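Local coordinates for protein quinoline 2-oxidoreductase large subunit (Pseudomonas putida, PDB 1T3Q) that forms the molybdenum-containing large subunit of quinoline 2-oxidoreductase, a molybdenum hydroxylase, and binds the pterin cytosine dinucleotide cofactor, at residues B[2-6]-B[629-633]; B[146-151]-B[318-322]; B[306-310]-B[389-395]; B[335-340]-B[372-376]. The contacts are given in a common frame with arbitrary orientation. Residue numbers count along the deposited sequence, not the author numbering.

Interaction 1 of 4, residues B[2-6]-B[629-633]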
loop_
_atom_site.group_PDB
_atom_site.type_symbol
_atom_site.label_atom_id
_atom_site.label_comp_id
_atom_site.label_asym_id
_atom_site.label_seq_id
_atom_site.Cartn_x
_atom_site.Cartn_y
_atom_site.Cartn_z
ATOM N N MET B 2 -0.720 -36.336 -4.915
ATOM C CA MET B 2 -1.442 -35.375 -5.740
ATOM C C MET B 2 -0.562 -34.245 -6.271
ATOM O O MET B 2 -0.817 -33.706 -7.349
ATOM C CB MET B 2 -2.622 -34.790 -4.958
ATOM C CG MET B 2 -3.751 -35.785 -4.703
ATOM S SD MET B 2 -4.260 -36.621 -6.219
ATOM C CE MET B 2 -4.893 -35.238 -7.189
ATOM N N LYS B 3 0.482 -33.892 -5.527
ATOM C CA LYS B 3 1.372 -32.812 -5.952
ATOM C C LYS B 3 2.147 -33.174 -7.218
ATOM O O LYS B 3 2.703 -32.299 -7.881
ATOM C CB LYS B 3 2.355 -32.452 -4.828
ATOM C CG LYS B 3 3.337 -33.553 -4.467
ATOM C CD LYS B 3 4.265 -33.112 -3.344
ATOM C CE LYS B 3 5.329 -34.154 -3.059
ATOM N NZ LYS B 3 6.325 -33.656 -2.072
ATOM N N HIS B 4 2.171 -34.462 -7.554
ATOM C CA HIS B 4 2.879 -34.941 -8.747
ATOM C C HIS B 4 2.063 -34.770 -10.022
ATOM O O HIS B 4 2.604 -34.847 -11.129
ATOM C CB HIS B 4 3.213 -36.430 -8.598
ATOM C CG HIS B 4 4.258 -36.719 -7.568
ATOM N ND1 HIS B 4 4.477 -37.986 -7.070
ATOM C CD2 HIS B 4 5.165 -35.914 -6.964
ATOM C CE1 HIS B 4 5.472 -37.949 -6.202
ATOM N NE2 HIS B 4 5.907 -36.704 -6.119
ATOM N N GLU B 5 0.764 -34.550 -9.858
ATOM C CA GLU B 5 -0.157 -34.409 -10.980
ATOM C C GLU B 5 0.326 -33.513 -12.114
ATOM O O GLU B 5 0.801 -32.399 -11.886
ATOM C CB GLU B 5 -1.516 -33.889 -10.493
ATOM C CG GLU B 5 -2.585 -33.914 -11.579
ATOM C CD GLU B 5 -3.864 -33.194 -11.187
ATOM O OE1 GLU B 5 -4.880 -33.389 -11.889
ATOM O OE2 GLU B 5 -3.858 -32.430 -10.194
ATOM N N VAL B 6 0.179 -34.011 -13.340
ATOM C CA VAL B 6 0.561 -33.270 -14.537
ATOM C C VAL B 6 -0.734 -33.020 -15.298
ATOM O O VAL B 6 -1.236 -33.906 -15.981
ATOM C CB VAL B 6 1.515 -34.092 -15.434
ATOM C CG1 VAL B 6 1.915 -33.280 -16.661
ATOM C CG2 VAL B 6 2.738 -34.510 -14.639
ATOM N N THR B 629 -0.528 -27.385 -4.518
ATOM C CA THR B 629 0.917 -27.375 -4.561
ATOM C C THR B 629 1.348 -28.380 -5.621
ATOM O O THR B 629 0.605 -29.316 -5.941
ATOM C CB THR B 629 1.538 -27.777 -3.212
ATOM O OG1 THR B 629 2.964 -27.685 -3.310
ATOM C CG2 THR B 629 1.150 -29.210 -2.850
ATOM N N TYR B 630 2.543 -28.183 -6.168
ATOM C CA TYR B 630 3.073 -29.082 -7.181
ATOM C C TYR B 630 4.550 -29.339 -6.942
ATOM O O TYR B 630 5.291 -28.455 -6.506
ATOM C CB TYR B 630 2.850 -28.501 -8.585
ATOM C CG TYR B 630 3.692 -29.134 -9.676
ATOM C CD1 TYR B 630 4.935 -28.602 -10.012
ATOM C CD2 TYR B 630 3.234 -30.244 -10.392
ATOM C CE1 TYR B 630 5.701 -29.147 -11.036
ATOM C CE2 TYR B 630 3.996 -30.800 -11.421
ATOM C CZ TYR B 630 5.228 -30.241 -11.738
ATOM O OH TYR B 630 5.973 -30.749 -12.772
ATOM N N ASP B 631 4.966 -30.565 -7.235
ATOM C CA ASP B 631 6.344 -30.990 -7.052
ATOM C C ASP B 631 6.552 -32.110 -8.073
ATOM O O ASP B 631 5.856 -33.116 -8.036
ATOM C CB ASP B 631 6.504 -31.503 -5.611
ATOM C CG ASP B 631 7.950 -31.747 -5.218
ATOM O OD1 ASP B 631 8.862 -31.201 -5.875
ATOM O OD2 ASP B 631 8.171 -32.477 -4.227
ATOM N N PRO B 632 7.482 -31.933 -9.023
ATOM C CA PRO B 632 7.691 -33.000 -10.009
ATOM C C PRO B 632 7.990 -34.357 -9.379
ATOM O O PRO B 632 8.615 -34.440 -8.324
ATOM C CB PRO B 632 8.840 -32.468 -10.870
ATOM C CG PRO B 632 9.478 -31.403 -10.020
ATOM C CD PRO B 632 8.327 -30.768 -9.323
ATOM N N SER B 633 7.540 -35.416 -10.042
ATOM C CA SER B 633 7.723 -36.776 -9.547
ATOM C C SER B 633 9.123 -37.327 -9.780
ATOM O O SER B 633 9.474 -38.389 -9.263
ATOM C CB SER B 633 6.700 -37.697 -10.208
ATOM O OG SER B 633 6.857 -37.683 -11.614
HETATM O O HOH W 1 5.241 -34.695 -11.986
HETATM O O HOH W 2 4.415 -37.234 -12.711
HETATM O O HOH W 3 8.013 -35.124 -5.364
#
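The N-terminus enters the fold as a short 3-10 turn, residues 2-4, laid against the extended connection that leaves strand 625-629 in the molybdopterin-binding region. Backbone pairing is limited to one direct hydrogen bond, Asp631 N to Lys3 O at 2.9 Å. CA-H...O contacts supplement it: Lys3 CA to Thr629 O at 3.6 Å, Tyr630 CA to Lys3 O at 3.3 Å, and His4 CA to Asp631 O at 3.6 Å. Electrostatics add a salt bridge, Lys3 NZ to Asp631 OD2 at 3.1 Å. Lys3 also pairs with Asp613 of the second subunit, so the contact is itself part of the interface with that subunit, while Asp631 takes a further hydrogen bond from Thr471. A CH-pi contact puts Ser633 CA over the His4 ring face, 3.9 Å from the centroid. Waters fill the remaining gap. One joins His4 O (2.8 Å) to Ser633 N (3.1 Å); another lies 2.7 Å from His4 NE2 and donates to Pro632 O at 3.1 Å.

Interaction 2 of 4, residues B[146-151]-B[318-322]. With SO4 (sulfate ion), chain K.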
loop_
_atom_site.group_PDB
_atom_site.type_symbol
_atom_site.label_atom_id
_atom_site.label_comp_id
_atom_site.label_asym_id
_atom_site.label_seq_id
_atom_site.Cartn_x
_atom_site.Cartn_y
_atom_site.Cartn_z
ATOM N N GLY B 146 42.422 -18.837 2.943
ATOM C CA GLY B 146 42.190 -19.632 1.755
ATOM C C GLY B 146 42.068 -21.114 2.036
ATOM O O GLY B 146 42.262 -21.568 3.166
ATOM N N ILE B 147 41.754 -21.870 0.991
ATOM C CA ILE B 147 41.587 -23.312 1.092
ATOM C C ILE B 147 42.818 -24.020 1.649
ATOM O O ILE B 147 42.698 -24.899 2.498
ATOM C CB ILE B 147 41.234 -23.903 -0.289
ATOM C CG1 ILE B 147 39.811 -23.486 -0.673
ATOM C CG2 ILE B 147 41.374 -25.413 -0.273
ATOM C CD1 ILE B 147 39.416 -23.873 -2.084
ATOM N N GLU B 148 43.995 -23.645 1.162
ATOM C CA GLU B 148 45.236 -24.263 1.619
ATOM C C GLU B 148 45.403 -24.096 3.124
ATOM O O GLU B 148 45.624 -25.068 3.848
ATOM C CB GLU B 148 46.432 -23.644 0.894
ATOM N N ALA B 149 45.290 -22.856 3.588
ATOM C CA ALA B 149 45.425 -22.545 5.004
ATOM C C ALA B 149 44.335 -23.211 5.830
ATOM O O ALA B 149 44.591 -23.689 6.933
ATOM C CB ALA B 149 45.385 -21.031 5.213
ATOM N N ALA B 150 43.114 -23.241 5.305
ATOM C CA ALA B 150 42.008 -23.851 6.033
ATOM C C ALA B 150 42.231 -25.351 6.238
ATOM O O ALA B 150 41.872 -25.905 7.269
ATOM C CB ALA B 150 40.697 -23.614 5.290
ATOM N N LEU B 151 42.840 -25.999 5.253
ATOM C CA LEU B 151 43.087 -27.435 5.321
ATOM C C LEU B 151 44.392 -27.829 6.005
ATOM O O LEU B 151 44.480 -28.902 6.601
ATOM C CB LEU B 151 43.074 -28.020 3.907
ATOM C CG LEU B 151 41.928 -28.924 3.446
ATOM C CD1 LEU B 151 40.663 -28.672 4.232
ATOM C CD2 LEU B 151 41.710 -28.686 1.965
ATOM N N ARG B 318 38.619 -34.105 -7.259
ATOM C CA ARG B 318 38.723 -33.684 -5.867
ATOM C C ARG B 318 38.284 -32.224 -5.930
ATOM O O ARG B 318 38.983 -31.383 -6.496
ATOM C CB ARG B 318 40.170 -33.799 -5.390
ATOM C CG ARG B 318 40.461 -33.207 -4.018
ATOM C CD ARG B 318 41.943 -33.375 -3.699
ATOM N NE ARG B 318 42.391 -32.560 -2.572
ATOM C CZ ARG B 318 42.093 -32.802 -1.302
ATOM N NH1 ARG B 318 41.343 -33.846 -0.977
ATOM N NH2 ARG B 318 42.548 -31.995 -0.354
ATOM N N SER B 319 37.114 -31.939 -5.379
ATOM C CA SER B 319 36.560 -30.594 -5.415
ATOM C C SER B 319 36.551 -29.937 -4.039
ATOM O O SER B 319 36.035 -30.503 -3.079
ATOM C CB SER B 319 35.135 -30.661 -5.976
ATOM O OG SER B 319 34.590 -29.370 -6.182
ATOM N N ILE B 320 37.117 -28.737 -3.952
ATOM C CA ILE B 320 37.166 -28.014 -2.685
ATOM C C ILE B 320 36.571 -26.621 -2.854
ATOM O O ILE B 320 36.892 -25.913 -3.808
ATOM C CB ILE B 320 38.613 -27.866 -2.178
ATOM C CG1 ILE B 320 39.314 -29.226 -2.189
ATOM C CG2 ILE B 320 38.604 -27.297 -0.761
ATOM C CD1 ILE B 320 40.813 -29.144 -1.970
ATOM N N THR B 321 35.711 -26.238 -1.918
ATOM C CA THR B 321 35.046 -24.941 -1.948
ATOM C C THR B 321 35.529 -24.013 -0.841
ATOM O O THR B 321 35.663 -24.427 0.316
ATOM C CB THR B 321 33.511 -25.109 -1.788
ATOM O OG1 THR B 321 32.979 -25.808 -2.921
ATOM C CG2 THR B 321 32.825 -23.756 -1.664
ATOM N N ASP B 322 35.805 -22.762 -1.205
ATOM C CA ASP B 322 36.208 -21.750 -0.229
ATOM C C ASP B 322 34.849 -21.230 0.230
ATOM O O ASP B 322 34.232 -20.403 -0.447
ATOM C CB ASP B 322 37.006 -20.633 -0.907
ATOM C CG ASP B 322 37.506 -19.594 0.080
ATOM O OD1 ASP B 322 36.673 -19.046 0.831
ATOM O OD2 ASP B 322 38.728 -19.327 0.105
HETATM S S SO4 K . 42.820 -33.604 2.991
HETATM O O1 SO4 K . 42.894 -35.072 3.139
HETATM O O2 SO4 K . 44.172 -33.061 2.753
HETATM O O3 SO4 K . 41.957 -33.272 1.847
HETATM O O4 SO4 K . 42.257 -33.011 4.219
HETATM O O HOH W 4 40.866 -20.331 -1.425
#
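Ile147, on the first turn of helix 147-152, lies across strand 312-322 and overlaps Ile320: the two CG2 methyls meet at 3.4 Å, and Ile147 CD1 runs on to within 3.9 Å of Asp322 N. One turn later Leu151 points the same way, its CD2 4.1 Å from Ile320 CD1 and 4.1 Å from Arg318 NH2. Ile320 is therefore covered by an i, i+4 pair from the helix. The short axes cross almost at right angles, 99°, and approach to 9.4 Å. No direct hydrogen bond links the segments. Instead a water accepts a hydrogen bond from Ile147 N (3.0 Å) and donates one to Asp322 OD2 (2.8 Å), serving the open N-terminal end of the helix just after the N-cap Gly146. Asp322 is also held by Thr362, Arg195 and Lys364, the last at the same OD2. At the outer end, Arg318 NH1 and NH2 grip O3 of a sulfate, probably from the crystallisation liquor, at 2.9 and 2.6 Å; Arg168 also binds this ion. This is helix-on-sheet packing: helix 147-152 covers strand 312-322 and the adjacent parallel strand 352-360, where Ile147, Ala150 and Leu151 all touch Val360.

Interaction 3 of 4, residues B[306-310]-B[389-395]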
loop_
_atom_site.group_PDB
_atom_site.type_symbol
_atom_site.label_atom_id
_atom_site.label_comp_id
_atom_site.label_asym_id
_atom_site.label_seq_id
_atom_site.Cartn_x
_atom_site.Cartn_y
_atom_site.Cartn_z
ATOM N N PHE B 306 41.166 -42.348 -20.760
ATOM C CA PHE B 306 40.430 -42.764 -21.946
ATOM C C PHE B 306 41.211 -43.757 -22.798
ATOM O O PHE B 306 42.432 -43.847 -22.698
ATOM C CB PHE B 306 40.048 -41.528 -22.770
ATOM C CG PHE B 306 41.198 -40.593 -23.040
ATOM C CD1 PHE B 306 41.955 -40.714 -24.198
ATOM C CD2 PHE B 306 41.522 -39.591 -22.128
ATOM C CE1 PHE B 306 43.022 -39.846 -24.449
ATOM C CE2 PHE B 306 42.583 -38.722 -22.368
ATOM C CZ PHE B 306 43.335 -38.847 -23.530
ATOM N N ASP B 307 40.505 -44.506 -23.639
ATOM C CA ASP B 307 41.173 -45.481 -24.485
ATOM C C ASP B 307 41.591 -44.874 -25.825
ATOM O O ASP B 307 41.349 -43.692 -26.084
ATOM C CB ASP B 307 40.289 -46.728 -24.677
ATOM C CG ASP B 307 39.089 -46.489 -25.583
ATOM O OD1 ASP B 307 38.206 -47.376 -25.621
ATOM O OD2 ASP B 307 39.021 -45.448 -26.268
ATOM N N GLY B 308 42.226 -45.687 -26.663
ATOM C CA GLY B 308 42.705 -45.215 -27.951
ATOM C C GLY B 308 41.663 -44.647 -28.889
ATOM O O GLY B 308 42.007 -43.980 -29.863
ATOM N N ASP B 309 40.394 -44.908 -28.602
ATOM C CA ASP B 309 39.300 -44.421 -29.432
ATOM C C ASP B 309 38.657 -43.181 -28.815
ATOM O O ASP B 309 37.745 -42.593 -29.397
ATOM C CB ASP B 309 38.252 -45.522 -29.601
ATOM C CG ASP B 309 38.762 -46.690 -30.425
ATOM O OD1 ASP B 309 38.360 -47.841 -30.141
ATOM O OD2 ASP B 309 39.556 -46.454 -31.362
ATOM N N GLY B 310 39.136 -42.795 -27.635
ATOM C CA GLY B 310 38.596 -41.628 -26.962
ATOM C C GLY B 310 37.468 -41.939 -25.996
ATOM O O GLY B 310 36.852 -41.027 -25.444
ATOM N N ALA B 389 41.729 -34.015 -24.577
ATOM C CA ALA B 389 41.833 -35.430 -24.913
ATOM C C ALA B 389 41.629 -35.592 -26.413
ATOM O O ALA B 389 42.325 -36.364 -27.064
ATOM C CB ALA B 389 40.781 -36.230 -24.152
ATOM N N ALA B 390 40.669 -34.852 -26.955
ATOM C CA ALA B 390 40.381 -34.917 -28.379
ATOM C C ALA B 390 41.612 -34.519 -29.183
ATOM O O ALA B 390 42.028 -35.249 -30.081
ATOM C CB ALA B 390 39.202 -34.002 -28.725
ATOM N N ARG B 391 42.198 -33.366 -28.861
ATOM C CA ARG B 391 43.382 -32.899 -29.579
ATOM C C ARG B 391 44.511 -33.912 -29.503
ATOM O O ARG B 391 45.236 -34.117 -30.473
ATOM C CB ARG B 391 43.880 -31.553 -29.029
ATOM C CG ARG B 391 43.102 -30.340 -29.519
ATOM C CD ARG B 391 43.832 -29.038 -29.155
ATOM N NE ARG B 391 43.979 -28.891 -27.712
ATOM C CZ ARG B 391 43.026 -28.448 -26.903
ATOM N NH1 ARG B 391 43.255 -28.356 -25.601
ATOM N NH2 ARG B 391 41.852 -28.072 -27.396
ATOM N N GLN B 392 44.662 -34.540 -28.346
ATOM C CA GLN B 392 45.712 -35.529 -28.166
ATOM C C GLN B 392 45.515 -36.727 -29.096
ATOM O O GLN B 392 46.481 -37.312 -29.583
ATOM C CB GLN B 392 45.741 -35.986 -26.705
ATOM C CG GLN B 392 46.584 -37.215 -26.439
ATOM C CD GLN B 392 46.594 -37.594 -24.970
ATOM O OE1 GLN B 392 46.712 -38.769 -24.619
ATOM N NE2 GLN B 392 46.483 -36.595 -24.101
ATOM N N LEU B 393 44.259 -37.071 -29.363
ATOM C CA LEU B 393 43.937 -38.210 -30.222
ATOM C C LEU B 393 43.718 -37.838 -31.687
ATOM O O LEU B 393 43.613 -38.712 -32.548
ATOM C CB LEU B 393 42.690 -38.916 -29.687
ATOM C CG LEU B 393 42.858 -39.540 -28.300
ATOM C CD1 LEU B 393 41.519 -40.033 -27.787
ATOM C CD2 LEU B 393 43.870 -40.680 -28.380
ATOM N N GLY B 394 43.646 -36.546 -31.975
ATOM C CA GLY B 394 43.427 -36.128 -33.346
ATOM C C GLY B 394 41.966 -36.235 -33.737
ATOM O O GLY B 394 41.639 -36.381 -34.918
ATOM N N LEU B 395 41.083 -36.179 -32.745
ATOM C CA LEU B 395 39.642 -36.245 -32.979
ATOM C C LEU B 395 39.086 -34.839 -32.812
ATOM O O LEU B 395 39.677 -34.019 -32.114
ATOM C CB LEU B 395 38.964 -37.152 -31.949
ATOM C CG LEU B 395 39.294 -38.644 -31.890
ATOM C CD1 LEU B 395 38.639 -39.240 -30.656
ATOM C CD2 LEU B 395 38.806 -39.337 -33.153
#
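A beta-hairpin tip packs against a helix C-terminus here: the type I turn Asp307-Gly310 joins antiparallel strands 298-306 and 312-322, and helix 375-393 ends beside it. Ala389 comes first, its CB over one face of the Phe306 ring, 3.9 Å from the centroid in a CH-pi contact. Gln392 lies along the exposed border, OE1 3.5 Å from Phe306 CZ. Leu393 buries the most surface on its side; CD1 meets Phe306 CE1 at 3.7 Å and Gly310 CA at 3.4 Å. Positive phi at Gly310 would jam a CB against Asp309 O, which alone calls for glycine; Leu393 and Leu395 also crowd it. At Gly394 the helix stops in a Schellman motif, with Leu395 N bonding back to Ala390 O at 3.0 Å. That reversal brings Leu395 round to the turn, where CD1 lies 3.7 Å from Asp309 O, an atom also bound by Arg403. No hydrogen bond crosses the interface, but the turn is braced internally by an Asx turn, Asp309 N to Asp307 OD2 at 2.8 Å.

Interaction 4 of 4, residues B[335-340]-B[372-376]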
loop_
_atom_site.group_PDB
_atom_site.type_symbol
_atom_site.label_atom_id
_atom_site.label_comp_id
_atom_site.label_asym_id
_atom_site.label_seq_id
_atom_site.Cartn_x
_atom_site.Cartn_y
_atom_site.Cartn_z
ATOM N N VAL B 335 26.447 -25.477 -1.723
ATOM C CA VAL B 335 25.979 -24.883 -2.972
ATOM C C VAL B 335 26.997 -24.980 -4.113
ATOM O O VAL B 335 26.631 -24.927 -5.289
ATOM C CB VAL B 335 25.562 -23.398 -2.743
ATOM C CG1 VAL B 335 26.784 -22.527 -2.562
ATOM C CG2 VAL B 335 24.693 -22.910 -3.893
ATOM N N GLU B 336 28.273 -25.134 -3.779
ATOM C CA GLU B 336 29.302 -25.249 -4.808
ATOM C C GLU B 336 29.749 -26.691 -5.085
ATOM O O GLU B 336 29.089 -27.409 -5.833
ATOM C CB GLU B 336 30.505 -24.371 -4.457
ATOM C CG GLU B 336 30.253 -22.875 -4.709
ATOM C CD GLU B 336 30.235 -22.527 -6.196
ATOM O OE1 GLU B 336 29.630 -21.497 -6.569
ATOM O OE2 GLU B 336 30.841 -23.274 -6.993
ATOM N N SER B 337 30.860 -27.113 -4.485
ATOM C CA SER B 337 31.396 -28.460 -4.704
ATOM C C SER B 337 30.439 -29.636 -4.505
ATOM O O SER B 337 30.392 -30.551 -5.329
ATOM C CB SER B 337 32.633 -28.682 -3.823
ATOM O OG SER B 337 33.728 -27.909 -4.280
ATOM N N HIS B 338 29.686 -29.617 -3.413
ATOM C CA HIS B 338 28.772 -30.708 -3.110
ATOM C C HIS B 338 27.771 -30.989 -4.230
ATOM O O HIS B 338 27.743 -32.091 -4.775
ATOM C CB HIS B 338 28.045 -30.424 -1.794
ATOM C CG HIS B 338 27.325 -31.610 -1.232
ATOM N ND1 HIS B 338 26.039 -31.945 -1.597
ATOM C CD2 HIS B 338 27.715 -32.543 -0.331
ATOM C CE1 HIS B 338 25.667 -33.032 -0.944
ATOM N NE2 HIS B 338 26.667 -33.415 -0.169
ATOM N N VAL B 339 26.949 -30.006 -4.582
ATOM C CA VAL B 339 25.978 -30.229 -5.648
ATOM C C VAL B 339 26.666 -30.365 -7.001
ATOM O O VAL B 339 26.148 -31.030 -7.903
ATOM C CB VAL B 339 24.932 -29.097 -5.718
ATOM C CG1 VAL B 339 24.136 -29.063 -4.426
ATOM C CG2 VAL B 339 25.609 -27.759 -5.978
ATOM N N GLY B 340 27.839 -29.749 -7.134
ATOM C CA GLY B 340 28.588 -29.827 -8.378
ATOM C C GLY B 340 29.051 -31.240 -8.698
ATOM O O GLY B 340 28.895 -31.717 -9.826
ATOM N N GLY B 372 23.757 -20.919 -11.823
ATOM C CA GLY B 372 24.526 -22.086 -12.219
ATOM C C GLY B 372 25.196 -22.767 -11.041
ATOM O O GLY B 372 25.625 -23.920 -11.136
ATOM N N VAL B 373 25.270 -22.042 -9.931
ATOM C CA VAL B 373 25.888 -22.516 -8.694
ATOM C C VAL B 373 27.160 -23.342 -8.881
ATOM O O VAL B 373 28.020 -22.988 -9.687
ATOM C CB VAL B 373 24.861 -23.291 -7.812
ATOM C CG1 VAL B 373 23.749 -22.343 -7.377
ATOM C CG2 VAL B 373 24.266 -24.475 -8.571
ATOM N N GLY B 374 27.281 -24.439 -8.137
ATOM C CA GLY B 374 28.469 -25.267 -8.228
ATOM C C GLY B 374 28.650 -26.086 -9.493
ATOM O O GLY B 374 29.719 -26.667 -9.701
ATOM N N PHE B 375 27.632 -26.124 -10.346
ATOM C CA PHE B 375 27.717 -26.905 -11.582
ATOM C C PHE B 375 28.761 -26.339 -12.545
ATOM O O PHE B 375 29.405 -27.078 -13.288
ATOM C CB PHE B 375 26.354 -26.934 -12.291
ATOM C CG PHE B 375 25.202 -27.329 -11.403
ATOM C CD1 PHE B 375 25.322 -28.388 -10.504
ATOM C CD2 PHE B 375 23.983 -26.666 -11.497
ATOM C CE1 PHE B 375 24.247 -28.777 -9.717
ATOM C CE2 PHE B 375 22.896 -27.046 -10.712
ATOM C CZ PHE B 375 23.028 -28.109 -9.819
ATOM N N THR B 376 28.936 -25.022 -12.521
ATOM C CA THR B 376 29.871 -24.364 -13.428
ATOM C C THR B 376 31.337 -24.798 -13.388
ATOM O O THR B 376 31.923 -25.082 -14.431
ATOM C CB THR B 376 29.817 -22.826 -13.249
ATOM O OG1 THR B 376 28.459 -22.378 -13.376
ATOM C CG2 THR B 376 30.666 -22.138 -14.310
HETATM O O HOH W 5 30.808 -23.334 -9.714
#
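Gly374 has no side chain, so its backbone sinks against the start of helix 337-342, bringing its CA within 3.5 Å of Glu336 CA. A CB would lie 1.8 Å from Glu336 O, so the hollow admits only glycine. Its CA makes a CA-H...O contact with Glu336 O at 3.3 Å, and its N a weak hydrogen bond to Val335 O at 3.0 Å. Gly340 answers in kind, its bare CA 3.6 Å from Gly374 O. Val373 CG1 fits beside Val335 CG2 at 3.7 Å, while the edge of the Phe375 ring meets Val339, CE1 3.5 Å from Val339 O and 4.1 Å from Val339 CB. A water bridges Glu336 OE2 (2.7 Å) and Val373 O (2.8 Å); Glu336 is further held by Gln298. The side chain of Val373 is about 4 Å from the dioxosulfidomolybdenum(VI) ion, so this packing lies beside the molybdenum site. Helix 337-342 thus lies against the start of helix 375-393, with helix 744-761 touching Phe375 and Thr376, and strand 352-360 meeting Ser337 and His338.

Overall arrangement
Interaction 1 ties the N-terminus to residues more than 600 positions later, enclosing the other three along the chain. Within it, interactions 2 and 3 cross: the hairpin turn of interaction 3 leads straight into strand 312-322, used by interaction 2, although their centres are 32 Å apart. Interaction 4 is nested inside interaction 3, and both use helix 375-393, one near its start and the other at its end, 28 Å between centres. Only interactions 2 and 4 touch, where Ser319 OG and Thr321 OG1 lie 2.5 and 2.6 Å from Ser337 OG, probable hydrogen bonds. The packing of interaction 4, next to the molybdenum site, is thereby joined to the sheet; interaction 1 lies apart, beside the second subunit.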